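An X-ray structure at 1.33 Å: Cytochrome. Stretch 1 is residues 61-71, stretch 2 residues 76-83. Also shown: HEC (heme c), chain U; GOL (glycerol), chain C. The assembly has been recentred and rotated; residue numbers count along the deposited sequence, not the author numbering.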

# COMPACT_ATOMS: atom_id res chain seq x y z
N PRO D 61 -20.40 14.24 27.89
CA PRO D 61 -19.50 15.20 28.54
C PRO D 61 -20.17 16.11 29.58
O PRO D 61 -21.28 16.61 29.37
N VAL D 62 -19.46 16.30 30.68
CA VAL D 62 -19.80 17.23 31.74
C VAL D 62 -19.33 18.62 31.33
O VAL D 62 -18.19 18.79 30.94
N LEU D 63 -20.24 19.61 31.33
CA LEU D 63 -19.92 20.97 30.88
C LEU D 63 -19.73 21.96 32.00
O LEU D 63 -19.32 23.09 31.77
N ALA D 64 -20.05 21.54 33.22
CA ALA D 64 -19.97 22.39 34.40
C ALA D 64 -19.56 21.55 35.60
O ALA D 64 -20.07 20.46 35.81
N GLY D 65 -18.64 22.07 36.39
CA GLY D 65 -18.16 21.39 37.59
C GLY D 65 -16.66 21.16 37.59
O GLY D 65 -15.94 21.57 36.67
N GLY D 66 -16.17 20.53 38.66
CA GLY D 66 -14.79 20.12 38.77
C GLY D 66 -13.82 21.22 39.13
O GLY D 66 -12.62 21.05 39.04
N ASP D 67 -14.34 22.35 39.58
CA ASP D 67 -13.48 23.46 39.91
C ASP D 67 -12.45 23.04 40.96
O ASP D 67 -12.81 22.43 41.97
N GLY D 68 -11.19 23.37 40.75
CA GLY D 68 -10.14 23.03 41.69
C GLY D 68 -9.65 21.59 41.71
O GLY D 68 -8.84 21.21 42.56
N SER D 69 -10.09 20.79 40.74
CA SER D 69 -9.77 19.37 40.68
C SER D 69 -8.54 19.02 39.84
O SER D 69 -8.24 17.84 39.68
N LEU D 70 -7.81 20.01 39.33
CA LEU D 70 -6.79 19.72 38.33
C LEU D 70 -5.54 19.05 38.87
O LEU D 70 -4.74 18.57 38.09
N THR D 71 -5.39 18.99 40.20
CA THR D 71 -4.32 18.22 40.83
C THR D 71 -4.86 17.03 41.65
O THR D 71 -4.13 16.45 42.44
N VAL D 76 -11.50 16.58 36.90
CA VAL D 76 -12.74 16.78 36.17
C VAL D 76 -12.60 18.09 35.40
O VAL D 76 -12.64 19.18 35.96
N LYS D 77 -12.40 17.95 34.10
CA LYS D 77 -12.03 19.06 33.23
C LYS D 77 -13.24 19.51 32.44
O LYS D 77 -13.76 18.76 31.61
N THR D 78 -13.69 20.72 32.73
CA THR D 78 -14.91 21.25 32.14
C THR D 78 -14.63 22.68 31.65
O THR D 78 -13.56 23.25 31.88
N ILE D 79 -15.60 23.27 30.99
CA ILE D 79 -15.50 24.68 30.61
C ILE D 79 -15.03 25.52 31.78
O ILE D 79 -14.07 26.28 31.67
N GLY D 80 -15.69 25.37 32.93
CA GLY D 80 -15.39 26.19 34.09
C GLY D 80 -14.09 25.84 34.80
O GLY D 80 -13.38 26.71 35.25
N SER D 81 -13.77 24.56 34.90
CA SER D 81 -12.59 24.14 35.64
C SER D 81 -11.31 24.19 34.84
O SER D 81 -10.24 24.22 35.41
N TYR D 82 -11.43 24.17 33.52
CA TYR D 82 -10.28 23.90 32.64
C TYR D 82 -10.13 24.79 31.41
O TYR D 82 -9.00 25.07 31.01
N TRP D 83 -11.22 25.15 30.75
CA TRP D 83 -11.03 25.86 29.47
C TRP D 83 -10.45 27.25 29.69
O TRP D 83 -10.81 27.93 30.65

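Stretch 1 has no regular helix or strand, and it lies along the loop and weakly bonded helix of stretch 2. Pro61 does not touch stretch 2. Its CG packs 3.5 Å from C3D of the heme c instead.

Val62 is a t rotamer and points sideways. Its CG1 meets CG2 of Thr78 at 3.8 Å. Water 1 donates to Val62 O (2.9 Å) and to the heme propionate oxygen O2A (2.8 Å). It also accepts a weak bond from Ile79 N at 3.1 Å, so it ties both stretches to the heme.

Leu63 (m, t) points away from stretch 2. Its CD2 reaches to 3.7 Å from heme CBA, while its CB stays 4.4 Å from CD1 of Ile79 (m, t). Ala64 also points away, and only its backbone comes close: Ala64 N is 4.0 Å from Thr78 CB.

Gly65 offers its carbonyl. Thr78, a p rotamer pointing toward stretch 1, donates from OG1 to Gly65 O at 2.7 Å. The same OG1 accepts from Ser81 N at 3.1 Å and caps the helix. One hydroxyl therefore serves both the helix start and the contact.

Gly66 packs tightly because it has no side chain. An ideal CB here would lie 2.3 Å from Val76 O, a clash, and the positive phi also favours glycine. Ser81 (p) points toward this site, with its CB 3.3 Å from Gly66 O. Its OG donates to Val76 O at 2.7 Å and accepts from Thr78 N at 2.9 Å, bracing the loop before the helix.

Asp67 (m) starts sideways, but its end comes nearer. Asp67 OD1 lies 3.8 Å from Gly80 C. Water 2 bridges the two residues, donating to Asp67 OD1 at 2.6 Å and to Gly80 O at 2.8 Å.

Gly68 makes no direct contact with stretch 2. A glycerol, probably from the crystallisation liquor, links them: Gly68 N donates to its O1 at 3.0 Å, and O1 donates to Ser81 O at 2.8 Å.

Ser69 (p) points toward stretch 2. Its OG accepts from Val76 N at 2.9 Å and donates to Gly66 O at 2.7 Å. This joins the type II turn from Gly66 to Ser69 to the start of stretch 2.

Leu70 (m, t) leaves the backbone sideways, but its end comes nearer. Leu70 CD1 is 3.5 Å from Ser81 O. Leu70 CD2 lies 3.9 Å from both Lys77 CG and Tyr82 CD1, meeting the tyrosine ring obliquely. Thr71 is out of reach.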

# COMPACT_ATOMS: atom_id res chain seq x y z
CB PRO D 61 -18.96 16.02 27.36
CG PRO D 61 -18.96 15.05 26.21
CD PRO D 61 -20.24 14.26 26.42
CB VAL D 62 -19.12 16.81 33.04
CG1 VAL D 62 -19.39 17.83 34.14
CG2 VAL D 62 -19.54 15.41 33.45
CB LEU D 63 -20.98 21.49 29.90
CG LEU D 63 -21.29 20.60 28.71
CD1 LEU D 63 -22.29 21.25 27.75
CD2 LEU D 63 -20.01 20.18 27.96
CB ALA D 64 -21.32 23.07 34.66
CB ASP D 67 -14.33 24.62 40.40
CG ASP D 67 -15.49 24.90 39.46
OD1 ASP D 67 -15.24 25.50 38.40
OD2 ASP D 67 -16.62 24.46 39.76
CB SER D 69 -10.96 18.59 40.10
OG SER D 69 -11.11 18.83 38.70
CB LEU D 70 -6.43 20.97 37.51
CG LEU D 70 -7.59 21.61 36.74
CD1 LEU D 70 -7.05 22.77 35.93
CD2 LEU D 70 -8.34 20.62 35.83
CB THR D 71 -3.41 19.10 41.70
OG1 THR D 71 -4.17 19.73 42.74
CG2 THR D 71 -2.72 20.15 40.84
CB VAL D 76 -13.96 16.80 37.12
CG1 VAL D 76 -15.25 17.16 36.37
CG2 VAL D 76 -14.09 15.44 37.84
CB LYS D 77 -10.93 18.60 32.28
CG LYS D 77 -9.63 18.21 33.00
CD LYS D 77 -8.80 17.18 32.26
CE LYS D 77 -8.21 17.74 30.99
NZ LYS D 77 -7.42 16.73 30.25
CB THR D 78 -16.06 21.32 33.16
OG1 THR D 78 -15.79 22.35 34.13
CG2 THR D 78 -16.29 19.97 33.83
CB ILE D 79 -16.86 25.21 30.08
CG1 ILE D 79 -17.26 24.51 28.78
CG2 ILE D 79 -16.80 26.71 29.91
CD1 ILE D 79 -18.67 24.85 28.32
CB SER D 81 -12.76 22.73 36.20
OG SER D 81 -12.61 21.76 35.19
CB TYR D 82 -10.28 22.44 32.22
CG TYR D 82 -9.04 21.96 31.50
CD1 TYR D 82 -7.82 21.89 32.15
CD2 TYR D 82 -9.09 21.50 30.20
CE1 TYR D 82 -6.68 21.44 31.49
CE2 TYR D 82 -7.98 21.03 29.55
CZ TYR D 82 -6.76 21.00 30.20
OH TYR D 82 -5.63 20.49 29.60
CB TRP D 83 -12.33 26.00 28.68
CG TRP D 83 -12.90 24.71 28.14
CD1 TRP D 83 -12.78 23.43 28.64
CD2 TRP D 83 -13.72 24.61 26.98
NE1 TRP D 83 -13.49 22.56 27.86
CE2 TRP D 83 -14.10 23.26 26.85
CE3 TRP D 83 -14.20 25.53 26.06
CZ2 TRP D 83 -14.88 22.81 25.80
CZ3 TRP D 83 -15.00 25.09 25.03
CH2 TRP D 83 -15.33 23.74 24.91
FE HEC U . -22.61 18.44 23.14
CHA HEC U . -19.26 17.94 23.35
CHB HEC U . -22.20 21.66 24.09
CHC HEC U . -25.88 19.00 22.56
CHD HEC U . -23.10 15.14 22.79
NA HEC U . -21.05 19.56 23.63
C1A HEC U . -19.74 19.16 23.73
C2A HEC U . -18.92 20.25 24.25
C3A HEC U . -19.74 21.30 24.46
C4A HEC U . -21.08 20.87 24.06
CMA HEC U . -19.37 22.70 24.97
CAA HEC U . -17.39 20.17 24.50
CBA HEC U . -17.08 19.55 25.87
CGA HEC U . -15.63 19.51 26.21
O1A HEC U . -14.81 19.42 25.30
O2A HEC U . -15.37 19.58 27.43
NB HEC U . -23.79 20.03 23.26
C1B HEC U . -23.44 21.29 23.65
C2B HEC U . -24.58 22.17 23.39
C3B HEC U . -25.59 21.43 22.98
C4B HEC U . -25.12 20.09 22.86
CMB HEC U . -24.55 23.66 23.82
CAB HEC U . -26.99 21.92 22.58
CBB HEC U . -26.88 23.04 21.52
NC HEC U . -24.21 17.30 22.75
C1C HEC U . -25.51 17.70 22.57
C2C HEC U . -26.34 16.55 22.35
C3C HEC U . -25.56 15.49 22.47
C4C HEC U . -24.21 15.93 22.72
CMC HEC U . -27.88 16.60 22.15
CAC HEC U . -25.92 14.01 22.42
CBC HEC U . -26.75 13.41 21.32
ND HEC U . -21.42 16.85 23.06
C1D HEC U . -21.81 15.55 22.81
C2D HEC U . -20.69 14.69 22.64
C3D HEC U . -19.53 15.56 22.79
C4D HEC U . -20.03 16.85 23.08
CMD HEC U . -20.62 13.21 22.31
CAD HEC U . -18.08 15.13 22.65
CBD HEC U . -17.65 15.29 21.19
CGD HEC U . -16.23 14.88 20.94
O1D HEC U . -15.47 14.67 21.91
O2D HEC U . -15.82 14.91 19.76
C1 GOL C . -9.89 25.79 38.23
O1 GOL C . -10.10 24.40 38.18
C2 GOL C . -8.44 26.06 37.88
O2 GOL C . -7.61 25.52 38.89
C3 GOL C . -8.19 27.54 37.73
O3 GOL C . -6.88 27.76 37.27
O HOH W 1 -16.74 20.84 29.52
O HOH W 2 -13.02 26.88 38.06